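Local coordinates for protein PfhB2 (Pasteurella multocida, PDB 6U8T) that probably acts as a cysteine protease of the YopT type, a toxin domain belonging to the papain-like clan CA of peptidases, at residues Q168-V173 with P185-F190. The protein carries 1 engineered substitution. Numbering follows the deposited sequence.
Sequences QGEKVV and PSHQKF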
loop_
_atom_site.group_PDB
_atom_site.type_symbol
_atom_site.label_atom_id
_atom_site.label_comp_id
_atom_site.label_asym_id
_atom_site.label_seq_id
_atom_site.Cartn_x
_atom_site.Cartn_y
_atom_site.Cartn_z
ATOM N N GLN C 168 28.916 14.491 -6.341
ATOM C CA GLN C 168 30.076 15.277 -6.844
ATOM C C GLN C 168 31.323 14.414 -6.693
ATOM O O GLN C 168 31.788 14.254 -5.570
ATOM C CB GLN C 168 30.279 16.585 -6.077
ATOM C CG GLN C 168 29.170 17.603 -6.303
ATOM C CD GLN C 168 28.970 18.540 -5.125
ATOM O OE1 GLN C 168 29.068 18.147 -3.956
ATOM N NE2 GLN C 168 28.703 19.803 -5.424
ATOM N N GLY C 169 31.808 13.844 -7.791
ATOM C CA GLY C 169 32.861 12.819 -7.756
ATOM C C GLY C 169 32.445 11.684 -6.858
ATOM O O GLY C 169 31.313 11.129 -7.084
ATOM N N GLU C 170 33.252 11.402 -5.833
ATOM C CA GLU C 170 33.024 10.275 -4.878
ATOM C C GLU C 170 32.065 10.709 -3.750
ATOM O O GLU C 170 31.548 9.833 -3.032
ATOM C CB GLU C 170 34.386 9.717 -4.409
ATOM C CG GLU C 170 34.944 8.601 -5.313
ATOM C CD GLU C 170 33.955 7.484 -5.712
ATOM O OE1 GLU C 170 33.507 6.726 -4.800
ATOM O OE2 GLU C 170 33.593 7.388 -6.942
ATOM N N LYS C 171 31.785 12.006 -3.622
ATOM C CA LYS C 171 30.882 12.540 -2.567
ATOM C C LYS C 171 29.423 12.278 -2.956
ATOM O O LYS C 171 28.996 12.731 -4.034
ATOM C CB LYS C 171 31.170 14.028 -2.319
ATOM C CG LYS C 171 30.039 14.873 -1.751
ATOM C CD LYS C 171 30.532 16.039 -0.904
ATOM C CE LYS C 171 29.478 17.113 -0.738
ATOM N NZ LYS C 171 29.347 17.535 0.678
ATOM N N VAL C 172 28.683 11.606 -2.079
ATOM C CA VAL C 172 27.212 11.380 -2.220
ATOM C C VAL C 172 26.495 12.073 -1.064
ATOM O O VAL C 172 26.794 11.757 0.093
ATOM C CB VAL C 172 26.851 9.885 -2.276
ATOM C CG1 VAL C 172 25.379 9.700 -2.605
ATOM C CG2 VAL C 172 27.715 9.129 -3.270
ATOM N N VAL C 173 25.618 13.020 -1.376
ATOM C CA VAL C 173 24.698 13.606 -0.368
ATOM C C VAL C 173 23.308 13.042 -0.650
ATOM O O VAL C 173 22.837 13.199 -1.768
ATOM C CB VAL C 173 24.725 15.143 -0.392
ATOM C CG1 VAL C 173 23.867 15.717 0.715
ATOM C CG2 VAL C 173 26.143 15.670 -0.272
ATOM N N PRO C 185 31.510 9.867 1.897
ATOM C CA PRO C 185 32.692 10.310 1.166
ATOM C C PRO C 185 33.084 9.430 -0.034
ATOM O O PRO C 185 34.028 9.815 -0.721
ATOM C CB PRO C 185 33.766 10.264 2.265
ATOM C CG PRO C 185 33.345 9.088 3.128
ATOM C CD PRO C 185 31.837 9.140 3.143
ATOM N N SER C 186 32.408 8.296 -0.248
ATOM C CA SER C 186 32.611 7.377 -1.406
ATOM C C SER C 186 31.266 6.779 -1.867
ATOM O O SER C 186 30.343 6.667 -1.032
ATOM C CB SER C 186 33.582 6.283 -1.060
ATOM O OG SER C 186 32.968 5.309 -0.223
ATOM N N HIS C 187 31.161 6.407 -3.146
ATOM C CA HIS C 187 29.992 5.681 -3.721
ATOM C C HIS C 187 29.813 4.355 -2.989
ATOM O O HIS C 187 28.671 4.040 -2.659
ATOM C CB HIS C 187 30.144 5.433 -5.231
ATOM C CG HIS C 187 29.931 6.658 -6.080
ATOM N ND1 HIS C 187 29.533 6.595 -7.433
ATOM C CD2 HIS C 187 30.026 7.970 -5.774
ATOM C CE1 HIS C 187 29.517 7.843 -7.896
ATOM N NE2 HIS C 187 29.755 8.683 -6.937
ATOM N N GLN C 188 30.895 3.619 -2.756
ATOM C CA GLN C 188 30.868 2.275 -2.108
ATOM C C GLN C 188 30.139 2.405 -0.760
ATOM O O GLN C 188 29.232 1.593 -0.480
ATOM C CB GLN C 188 32.294 1.739 -1.927
ATOM C CG GLN C 188 32.468 0.249 -2.192
ATOM C CD GLN C 188 31.505 -0.550 -1.365
ATOM O OE1 GLN C 188 30.394 -0.838 -1.797
ATOM N NE2 GLN C 188 31.865 -0.763 -0.112
ATOM N N LYS C 189 30.528 3.393 0.048
ATOM C CA LYS C 189 29.995 3.566 1.419
ATOM C C LYS C 189 28.490 3.854 1.348
ATOM O O LYS C 189 27.740 3.247 2.139
ATOM C CB LYS C 189 30.798 4.636 2.156
ATOM C CG LYS C 189 32.165 4.148 2.606
ATOM C CD LYS C 189 32.981 5.208 3.297
ATOM C CE LYS C 189 34.362 4.726 3.665
ATOM N NZ LYS C 189 35.340 5.836 3.627
ATOM N N PHE C 190 28.063 4.707 0.415
ATOM C CA PHE C 190 26.631 5.007 0.155
ATOM C C PHE C 190 25.880 3.742 -0.291
ATOM O O PHE C 190 24.800 3.470 0.244
ATOM C CB PHE C 190 26.463 6.120 -0.883
ATOM C CG PHE C 190 25.032 6.305 -1.316
ATOM C CD1 PHE C 190 24.120 6.940 -0.485
ATOM C CD2 PHE C 190 24.585 5.792 -2.523
ATOM C CE1 PHE C 190 22.794 7.094 -0.869
ATOM C CE2 PHE C 190 23.255 5.933 -2.896
ATOM C CZ PHE C 190 22.367 6.594 -2.079
HETATM O O HOH W 1 33.533 4.089 -3.868
#
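The carboxylate of E170 reaches the first turn of helix 187-201, where OE1 accepts from the backbone N of H187 at 2.9 Å in a nearly straight bond (168°), the donor lying above the carboxylate plane. A water donates to the same OE1 and accepts from Q188 N, while S186, at the N-cap, takes K189 N onto its OG at 3.1 Å. The first three amides of the helix thus each have a partner: a carboxylate, a water and a capping hydroxyl. The bend at chi2 (-47°) brings E170 CD toward the helix; the second oxygen, OE2, sits 3.8 Å above the centre of the H187 ring. That ring donates from NE2 to G169 O at 2.9 Å, a bent bond (132°) whose acceptor is tilted out of the ring plane. Deeper in, V172 divides its methyls: CG2 meets H187 CD2 at 3.6 Å, and CG1 lies over one face of the F190 ring in a CH-pi contact. L140 of the second subunit packs on V172, H187 and F190. The type II' turn Q168-K171 closes a beta hairpin of strands 160-168 and 171-176, and its tip meets the capped N-terminus of helix 187-201, which follows the next strand, 180-184.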